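Long-range contacts in migration inhibitory factor (Trichinella spiralis, PDB 1HFO), which belongs to the macrophage migration inhibitory factor family, small cytokine-like proteins that assemble as trimers, each subunit laying two helices on a four-stranded beta sheet: residues I2-N8 with A56-M62; P15-S21 with H82-L87; L25-L30 with H75-L79. All blocks are in the same frame, centred on the assembly; numbering follows the deposited sequence.

Interaction 1. Residues I2-N8 with A56-M62; sequences IFTLNTN and AAFGTLM
I2, T4 and N6 form the hydrogen-bonded pairs with M62, T60 and F58, each pair joined by two N-H...O=C bonds. T4 N reaches T60 O at 3.0 Å and is nearly straight (169°), while the F58 N to N6 O bond, at 150°, is more bent. In the non-hydrogen-bonded pairs between them the CA atoms lie closer: those of L5 and G59 are 4.1 Å apart, and the bare glycine leaves room for the CD1 branch of L5, which lies over the backbone of F58 and G59. These antiparallel strands are the two middle ones of the sheet in the MIF fold, where two beta-alpha-beta units lie side by side and 2-7 and 57-63 are the first strand of each.

Apolar packing divides between the two faces. F3, L5 and L61 turn to the face covered by the helices, F3 and L5 meeting L83 and L61 meeting L79; A57 and T7 lie on the same face, against I89. The F3 ring takes L61 CB at its edge, in plane, and L5 CD1 meets A57 CB at 3.7 Å. On the other face I2 and M62 run side by side, CB to CG 3.7 Å, and the CB of N6 sits over the F58 ring in a CH-pi contact, 4.1 Å from the centroid. The F58 ring meets the ring of H40 of the third subunit, their planes about 60° apart.

Polar side chains finish the end of the pair. T7 OG1 donates to A56 O at 2.9 Å and accepts from I9 N. N8 (chi1 43°) brings OD1 to within 2.9 Å of A56 N; its ND2 serves L47 O and N54 O. Mid-strand, T4 OG1 bonds to H40 ND1.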
loop_
_atom_site.group_PDB
_atom_site.type_symbol
_atom_site.label_atom_id
_atom_site.label_comp_id
_atom_site.label_asym_id
_atom_site.label_seq_id
_atom_site.Cartn_x
_atom_site.Cartn_y
_atom_site.Cartn_z
ATOM N N ILE A 2 -4.787 10.868 -3.081
ATOM C CA ILE A 2 -4.842 9.956 -1.972
ATOM C C ILE A 2 -3.558 10.117 -1.193
ATOM O O ILE A 2 -2.461 10.137 -1.778
ATOM C CB ILE A 2 -4.912 8.465 -2.423
ATOM C CG1 ILE A 2 -6.201 8.200 -3.183
ATOM C CG2 ILE A 2 -4.841 7.535 -1.219
ATOM C CD1 ILE A 2 -6.257 6.787 -3.721
ATOM N N PHE A 3 -3.705 10.268 0.108
ATOM C CA PHE A 3 -2.551 10.318 0.978
ATOM C C PHE A 3 -2.804 9.203 1.962
ATOM O O PHE A 3 -3.806 9.204 2.684
ATOM C CB PHE A 3 -2.411 11.622 1.741
ATOM C CG PHE A 3 -1.158 11.665 2.583
ATOM C CD1 PHE A 3 0.085 11.756 1.977
ATOM C CD2 PHE A 3 -1.226 11.553 3.968
ATOM C CE1 PHE A 3 1.268 11.733 2.745
ATOM C CE2 PHE A 3 -0.042 11.531 4.752
ATOM C CZ PHE A 3 1.193 11.621 4.125
ATOM N N THR A 4 -1.906 8.230 1.981
ATOM C CA THR A 4 -2.047 7.095 2.870
ATOM C C THR A 4 -0.745 6.937 3.662
ATOM O O THR A 4 0.347 7.028 3.096
ATOM C CB THR A 4 -2.395 5.823 2.038
ATOM O OG1 THR A 4 -2.358 4.661 2.869
ATOM C CG2 THR A 4 -1.454 5.671 0.875
ATOM N N LEU A 5 -0.886 6.718 4.965
ATOM C CA LEU A 5 0.256 6.600 5.873
ATOM C C LEU A 5 0.141 5.425 6.824
ATOM O O LEU A 5 -0.938 5.111 7.343
ATOM C CB LEU A 5 0.380 7.887 6.687
ATOM C CG LEU A 5 1.619 8.100 7.558
ATOM C CD1 LEU A 5 2.798 8.377 6.649
ATOM C CD2 LEU A 5 1.394 9.305 8.505
ATOM N N ASN A 6 1.275 4.773 7.053
ATOM C CA ASN A 6 1.345 3.663 7.980
ATOM C C ASN A 6 2.289 4.116 9.091
ATOM O O ASN A 6 3.364 4.660 8.827
ATOM C CB ASN A 6 1.894 2.422 7.281
ATOM C CG ASN A 6 1.054 2.027 6.092
ATOM O OD1 ASN A 6 1.358 2.386 4.947
ATOM N ND2 ASN A 6 -0.033 1.313 6.354
ATOM N N THR A 7 1.878 3.891 10.328
ATOM C CA THR A 7 2.682 4.342 11.458
ATOM C C THR A 7 2.583 3.417 12.661
ATOM O O THR A 7 1.611 2.673 12.816
ATOM C CB THR A 7 2.236 5.769 11.871
ATOM O OG1 THR A 7 3.038 6.233 12.965
ATOM C CG2 THR A 7 0.775 5.765 12.294
ATOM N N ASN A 8 3.594 3.482 13.529
ATOM C CA ASN A 8 3.601 2.666 14.730
ATOM C C ASN A 8 3.009 3.381 15.941
ATOM O O ASN A 8 2.818 2.768 16.991
ATOM C CB ASN A 8 5.027 2.190 15.068
ATOM C CG ASN A 8 6.076 3.281 14.909
ATOM O OD1 ASN A 8 5.777 4.473 14.973
ATOM N ND2 ASN A 8 7.338 2.862 14.723
ATOM N N ALA A 56 7.628 6.372 13.883
ATOM C CA ALA A 56 8.037 6.479 12.492
ATOM C C ALA A 56 6.807 6.231 11.633
ATOM O O ALA A 56 5.776 5.801 12.143
ATOM C CB ALA A 56 9.088 5.416 12.175
ATOM N N ALA A 57 6.953 6.465 10.331
ATOM C CA ALA A 57 5.876 6.238 9.368
ATOM C C ALA A 57 6.399 6.277 7.938
ATOM O O ALA A 57 7.468 6.802 7.667
ATOM C CB ALA A 57 4.774 7.303 9.544
ATOM N N PHE A 58 5.637 5.698 7.014
ATOM C CA PHE A 58 6.007 5.758 5.612
ATOM C C PHE A 58 4.650 5.778 4.936
ATOM O O PHE A 58 3.683 5.196 5.453
ATOM C CB PHE A 58 6.832 4.531 5.186
ATOM C CG PHE A 58 6.044 3.253 5.110
ATOM C CD1 PHE A 58 5.428 2.877 3.921
ATOM C CD2 PHE A 58 5.952 2.407 6.206
ATOM C CE1 PHE A 58 4.734 1.667 3.827
ATOM C CE2 PHE A 58 5.256 1.190 6.122
ATOM C CZ PHE A 58 4.648 0.824 4.930
ATOM N N GLY A 59 4.579 6.473 3.814
ATOM C CA GLY A 59 3.306 6.549 3.122
ATOM C C GLY A 59 3.473 6.949 1.686
ATOM O O GLY A 59 4.583 7.065 1.174
ATOM N N THR A 60 2.350 7.207 1.036
ATOM C CA THR A 60 2.366 7.564 -0.365
ATOM C C THR A 60 1.397 8.693 -0.616
ATOM O O THR A 60 0.368 8.746 0.027
ATOM C CB THR A 60 1.905 6.341 -1.205
ATOM O OG1 THR A 60 2.784 5.233 -0.958
ATOM C CG2 THR A 60 1.896 6.655 -2.698
ATOM N N LEU A 61 1.749 9.603 -1.509
ATOM C CA LEU A 61 0.839 10.662 -1.924
ATOM C C LEU A 61 0.704 10.471 -3.430
ATOM O O LEU A 61 1.669 10.662 -4.170
ATOM C CB LEU A 61 1.406 12.058 -1.634
ATOM C CG LEU A 61 0.520 13.153 -2.234
ATOM C CD1 LEU A 61 -0.763 13.178 -1.425
ATOM C CD2 LEU A 61 1.193 14.514 -2.224
ATOM N N MET A 62 -0.480 10.071 -3.901
ATOM C CA MET A 62 -0.657 9.883 -5.336
ATOM C C MET A 62 -1.723 10.835 -5.864
ATOM O O MET A 62 -2.681 11.163 -5.164
ATOM C CB MET A 62 -1.030 8.434 -5.654
ATOM C CG MET A 62 -2.236 7.913 -4.935
ATOM S SD MET A 62 -2.476 6.143 -5.334
ATOM C CE MET A 62 -2.063 5.367 -3.787
#

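Interaction 2. Residues P15-S21 with H82-L87; sequences PSDFLSS and HLNTKL. Unlike the reference sequence in segment 82-87: T85 (reference Lys).
F18 fits as a knob into a hole formed by H82, L83, K86 and L87, joining the first turn of helix 18-30 to the last turns of helix 69-87, the two antiparallel helices that cover the sheet in the MIF fold. A large flat ring suits the place because it can touch all four residues at once. L83 CD2 and K86 CB come to its edge, in the ring plane, the first lying 3.9 Å from F18 CE1. The methyl L87 CD2 meets F18 CD1 at 3.8 Å, the two side chains crossing at about a right angle. F18 CG is anti to the backbone N (chi1 178°), which swings the ring away from its own helix and into the hole.

Beside the knob, P15 lays its ring carbons over the end of the other helix, CD 3.3 Å from K86 O. S21 is small enough to fit its hydroxyl against the H82 ring: its OG stands in the ring plane, 3.1 Å from H82 CE1.

Further out, other bonds set the positions of these groups. S21 OG lies between the backbone N and the carbonyl carbon (chi1 59°) and turns back to donate to D17 O at 2.7 Å; S21 N bonds to the same oxygen, so two donors share it. H82 NE2 is held by T22 OG1. A type I turn from P15 to F18 leads into the helix, with D17 at the N-cap position although its side chain makes no capping bond. The carboxylate of D17 instead faces K86, whose aliphatic part packs beside F18 and S21 while its ammonium reaches outward. D17 OD2 and K86 NZ form a long salt bridge, and a water donates to D17 OD1 and accepts from K86 NZ at 3.2 Å.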
loop_
_atom_site.group_PDB
_atom_site.type_symbol
_atom_site.label_atom_id
_atom_site.label_comp_id
_atom_site.label_asym_id
_atom_site.label_seq_id
_atom_site.Cartn_x
_atom_site.Cartn_y
_atom_site.Cartn_z
ATOM N N PRO A 15 -4.693 13.249 16.444
ATOM C CA PRO A 15 -5.691 14.245 16.853
ATOM C C PRO A 15 -6.988 14.179 16.045
ATOM O O PRO A 15 -7.003 13.688 14.916
ATOM C CB PRO A 15 -4.950 15.561 16.665
ATOM C CG PRO A 15 -4.045 15.259 15.503
ATOM C CD PRO A 15 -3.518 13.888 15.835
ATOM N N SER A 16 -8.070 14.690 16.634
ATOM C CA SER A 16 -9.380 14.701 15.997
ATOM C C SER A 16 -9.392 15.498 14.685
ATOM O O SER A 16 -10.224 15.233 13.819
ATOM C CB SER A 16 -10.414 15.283 16.962
ATOM O OG SER A 16 -10.116 16.634 17.237
ATOM N N ASP A 17 -8.493 16.475 14.546
ATOM C CA ASP A 17 -8.429 17.268 13.316
ATOM C C ASP A 17 -7.339 16.812 12.358
ATOM O O ASP A 17 -6.886 17.581 11.511
ATOM C CB ASP A 17 -8.208 18.749 13.612
ATOM C CG ASP A 17 -6.985 19.007 14.471
ATOM O OD1 ASP A 17 -6.206 18.069 14.736
ATOM O OD2 ASP A 17 -6.794 20.169 14.875
ATOM N N PHE A 18 -6.910 15.565 12.480
ATOM C CA PHE A 18 -5.871 15.098 11.568
ATOM C C PHE A 18 -6.387 14.942 10.128
ATOM O O PHE A 18 -5.756 15.417 9.187
ATOM C CB PHE A 18 -5.310 13.757 12.037
ATOM C CG PHE A 18 -4.263 13.208 11.120
ATOM C CD1 PHE A 18 -2.998 13.784 11.077
ATOM C CD2 PHE A 18 -4.565 12.182 10.239
ATOM C CE1 PHE A 18 -2.040 13.361 10.166
ATOM C CE2 PHE A 18 -3.600 11.737 9.299
ATOM C CZ PHE A 18 -2.340 12.332 9.267
ATOM N N LEU A 19 -7.525 14.278 9.970
ATOM C CA LEU A 19 -8.080 14.044 8.639
ATOM C C LEU A 19 -8.461 15.356 7.977
ATOM O O LEU A 19 -8.179 15.571 6.803
ATOM C CB LEU A 19 -9.283 13.104 8.723
ATOM C CG LEU A 19 -8.929 11.703 9.235
ATOM C CD1 LEU A 19 -10.177 10.887 9.449
ATOM C CD2 LEU A 19 -7.983 11.030 8.240
ATOM N N SER A 20 -9.084 16.263 8.725
ATOM C CA SER A 20 -9.439 17.529 8.113
ATOM C C SER A 20 -8.209 18.352 7.704
ATOM O O SER A 20 -8.132 18.838 6.580
ATOM C CB SER A 20 -10.328 18.356 9.062
ATOM O OG SER A 20 -9.634 18.707 10.246
ATOM N N SER A 21 -7.247 18.508 8.610
ATOM C CA SER A 21 -6.071 19.315 8.304
ATOM C C SER A 21 -5.243 18.722 7.177
ATOM O O SER A 21 -4.671 19.463 6.386
ATOM C CB SER A 21 -5.181 19.504 9.536
ATOM O OG SER A 21 -4.715 18.284 10.081
ATOM N N HIS A 82 3.817 19.190 8.501
ATOM C CA HIS A 82 2.471 18.871 8.945
ATOM C C HIS A 82 2.413 17.591 9.784
ATOM O O HIS A 82 1.843 17.571 10.871
ATOM C CB HIS A 82 1.550 18.755 7.716
ATOM C CG HIS A 82 0.155 18.350 8.056
ATOM N ND1 HIS A 82 -0.719 19.185 8.717
ATOM C CD2 HIS A 82 -0.496 17.177 7.888
ATOM C CE1 HIS A 82 -1.848 18.539 8.946
ATOM N NE2 HIS A 82 -1.737 17.319 8.455
ATOM N N LEU A 83 3.005 16.506 9.285
ATOM C CA LEU A 83 2.983 15.254 10.019
ATOM C C LEU A 83 3.753 15.317 11.361
ATOM O O LEU A 83 3.313 14.757 12.365
ATOM C CB LEU A 83 3.534 14.139 9.118
ATOM C CG LEU A 83 2.672 13.914 7.860
ATOM C CD1 LEU A 83 3.401 12.979 6.892
ATOM C CD2 LEU A 83 1.326 13.314 8.251
ATOM N N ASN A 84 4.902 15.981 11.358
ATOM C CA ASN A 84 5.690 16.127 12.579
ATOM C C ASN A 84 4.850 16.893 13.614
ATOM O O ASN A 84 4.800 16.531 14.785
ATOM C CB ASN A 84 6.977 16.899 12.260
ATOM C CG ASN A 84 7.794 17.207 13.494
ATOM O OD1 ASN A 84 8.198 18.351 13.708
ATOM N ND2 ASN A 84 8.044 16.192 14.310
ATOM N N THR A 85 4.162 17.935 13.165
ATOM C CA THR A 85 3.331 18.733 14.064
ATOM C C THR A 85 2.115 18.004 14.634
ATOM O O THR A 85 1.801 18.137 15.816
ATOM C CB THR A 85 2.852 20.014 13.356
ATOM O OG1 THR A 85 3.988 20.809 12.991
ATOM C CG2 THR A 85 1.923 20.827 14.263
ATOM N N LYS A 86 1.426 17.221 13.802
ATOM C CA LYS A 86 0.223 16.519 14.242
ATOM C C LYS A 86 0.411 15.175 14.925
ATOM O O LYS A 86 -0.377 14.796 15.798
ATOM C CB LYS A 86 -0.724 16.320 13.053
ATOM C CG LYS A 86 -1.207 17.596 12.410
ATOM C CD LYS A 86 -2.056 18.442 13.362
ATOM C CE LYS A 86 -2.452 19.746 12.682
ATOM N NZ LYS A 86 -3.246 20.621 13.607
ATOM N N LEU A 87 1.442 14.440 14.519
ATOM C CA LEU A 87 1.695 13.125 15.081
ATOM C C LEU A 87 2.940 13.081 15.956
ATOM O O LEU A 87 3.155 12.101 16.673
ATOM C CB LEU A 87 1.825 12.112 13.949
ATOM C CG LEU A 87 0.712 12.234 12.899
ATOM C CD1 LEU A 87 0.886 11.138 11.873
ATOM C CD2 LEU A 87 -0.660 12.134 13.550
HETATM O O HOH W 1 -3.649 18.883 16.208
#

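Interaction 3. Residues L25-L30 with H75-L79; sequences LVGNIL and HSAKL
H75 packs against I29 and L30, where the end of helix 18-30 passes helix 69-87 in the two-helix layer of the MIF fold. The short segments run almost antiparallel, at 158°, with axes 11.2 Å apart at their closest. That spacing is filled by large side chains, L25, I29 and L30 from one helix and H75, K78 and L79 from the other, and the contact has no hydrogen bond across it.

The imidazole of H75 is buried, and its CG is anti to the carbonyl carbon (chi1 -69°), which brings the ring toward the C-terminal end of the other helix. ND1 meets I29 CD1 at 3.9 Å, CE1 comes to 3.7 Å from I29 O, and NE2 approaches L30 CD2, the two side chains crossing at about a right angle. A histidine suits this site because it offers a flat ring to pack against I29 and L30 while NE2 hydrogen-bonds to G66 O, so that a buried polar atom has a partner. Next to it S76 looks away from this helix pair and bonds through OG to T111 O of the third subunit.

One turn on, K78 lines the outer rim. Its side chain and that of I29 run past each other in opposite directions, K78 CD 3.9 Å from I29 CG2, and the chain then bends at its end so that NZ forms a salt bridge with D74 on its own helix; the long aliphatic part covers I29 while the charge stays at the surface.

L79 faces I29 and L25 from the inner side. Its modelled CD1 lies unusually near I29 CD1, but the placing of that methyl is doubtful. L25 extends over the backbone here, its CD2 3.9 Å from K78 O and 4.3 Å from L79 CA.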
loop_
_atom_site.group_PDB
_atom_site.type_symbol
_atom_site.label_atom_id
_atom_site.label_comp_id
_atom_site.label_asym_id
_atom_site.label_seq_id
_atom_site.Cartn_x
_atom_site.Cartn_y
_atom_site.Cartn_z
ATOM N N LEU A 25 -4.564 20.312 3.476
ATOM C CA LEU A 25 -3.216 20.504 2.964
ATOM C C LEU A 25 -2.973 19.819 1.615
ATOM O O LEU A 25 -2.369 20.405 0.715
ATOM C CB LEU A 25 -2.199 19.990 3.985
ATOM C CG LEU A 25 -0.736 20.175 3.585
ATOM C CD1 LEU A 25 -0.415 21.647 3.429
ATOM C CD2 LEU A 25 0.143 19.533 4.643
ATOM N N VAL A 26 -3.439 18.579 1.490
ATOM C CA VAL A 26 -3.255 17.845 0.245
ATOM C C VAL A 26 -3.950 18.547 -0.919
ATOM O O VAL A 26 -3.383 18.690 -1.990
ATOM C CB VAL A 26 -3.811 16.417 0.357
ATOM C CG1 VAL A 26 -3.750 15.747 -1.016
ATOM C CG2 VAL A 26 -2.997 15.605 1.372
ATOM N N GLY A 27 -5.188 18.973 -0.712
ATOM C CA GLY A 27 -5.917 19.640 -1.778
ATOM C C GLY A 27 -5.286 20.964 -2.142
ATOM O O GLY A 27 -5.136 21.314 -3.312
ATOM N N ASN A 28 -4.909 21.718 -1.125
ATOM C CA ASN A 28 -4.302 22.998 -1.387
ATOM C C ASN A 28 -2.946 22.845 -2.113
ATOM O O ASN A 28 -2.701 23.562 -3.082
ATOM C CB ASN A 28 -4.199 23.812 -0.073
ATOM C CG ASN A 28 -5.593 24.128 0.553
ATOM O OD1 ASN A 28 -6.568 24.389 -0.162
ATOM N ND2 ASN A 28 -5.670 24.125 1.892
ATOM N N ILE A 29 -2.079 21.908 -1.714
ATOM C CA ILE A 29 -0.793 21.785 -2.412
ATOM C C ILE A 29 -0.863 21.210 -3.828
ATOM O O ILE A 29 -0.018 21.522 -4.664
ATOM C CB ILE A 29 0.265 20.951 -1.632
ATOM C CG1 ILE A 29 -0.144 19.483 -1.579
ATOM C CG2 ILE A 29 0.458 21.516 -0.236
ATOM C CD1 ILE A 29 0.911 18.578 -0.971
ATOM N N LEU A 30 -1.846 20.352 -4.095
ATOM C CA LEU A 30 -1.991 19.769 -5.426
ATOM C C LEU A 30 -3.007 20.559 -6.244
ATOM O O LEU A 30 -3.180 20.307 -7.427
ATOM C CB LEU A 30 -2.440 18.308 -5.331
ATOM C CG LEU A 30 -1.473 17.350 -4.645
ATOM C CD1 LEU A 30 -2.135 16.003 -4.455
ATOM C CD2 LEU A 30 -0.201 17.223 -5.490
ATOM N N HIS A 75 6.503 19.860 -1.916
ATOM C CA HIS A 75 5.471 18.998 -1.358
ATOM C C HIS A 75 5.968 18.368 -0.068
ATOM O O HIS A 75 5.251 18.315 0.932
ATOM C CB HIS A 75 5.114 17.855 -2.320
ATOM C CG HIS A 75 4.406 18.296 -3.562
ATOM N ND1 HIS A 75 3.679 19.464 -3.631
ATOM C CD2 HIS A 75 4.271 17.697 -4.769
ATOM C CE1 HIS A 75 3.125 19.566 -4.826
ATOM N NE2 HIS A 75 3.467 18.506 -5.534
ATOM N N SER A 76 7.198 17.856 -0.112
ATOM C CA SER A 76 7.802 17.174 1.030
ATOM C C SER A 76 8.011 18.028 2.276
ATOM O O SER A 76 7.770 17.578 3.404
ATOM C CB SER A 76 9.155 16.570 0.630
ATOM O OG SER A 76 9.658 15.773 1.691
ATOM N N ALA A 77 8.492 19.245 2.071
ATOM C CA ALA A 77 8.743 20.147 3.181
ATOM C C ALA A 77 7.432 20.358 3.934
ATOM O O ALA A 77 7.365 20.183 5.150
ATOM C CB ALA A 77 9.273 21.466 2.658
ATOM N N LYS A 78 6.387 20.702 3.192
ATOM C CA LYS A 78 5.073 20.961 3.783
ATOM C C LYS A 78 4.434 19.751 4.464
ATOM O O LYS A 78 3.901 19.854 5.580
ATOM C CB LYS A 78 4.139 21.501 2.704
ATOM C CG LYS A 78 4.578 22.832 2.117
ATOM C CD LYS A 78 3.497 23.407 1.233
ATOM C CE LYS A 78 4.077 24.253 0.111
ATOM N NZ LYS A 78 4.972 25.325 0.620
ATOM N N LEU A 79 4.464 18.604 3.782
ATOM C CA LEU A 79 3.881 17.395 4.337
ATOM C C LEU A 79 4.617 16.927 5.586
ATOM O O LEU A 79 3.995 16.488 6.549
ATOM C CB LEU A 79 3.875 16.268 3.285
ATOM C CG LEU A 79 2.721 16.233 2.277
ATOM C CD1 LEU A 79 2.586 17.578 1.603
ATOM C CD2 LEU A 79 2.961 15.129 1.243
#

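Interactions 2 and 3 join the same two helices, 18-30 and 69-87, at places about 13 Å apart between centres, and they touch where H82 CB meets L25 CD2 at 3.5 Å. Interaction 1 forms the middle of the sheet below, its centre about 13 Å from that of interaction 2 and about 14 Å from that of interaction 3. One face of its strands supplies the floor for both: F3 CZ meets L83 CD1 at 3.8 Å, and L61 CD2 meets L79 CD2 at 3.9 Å. V26 adds to this core by packing on F3 and L61. Interactions 1 and 3 also reach the third subunit, through F58 and S76 respectively.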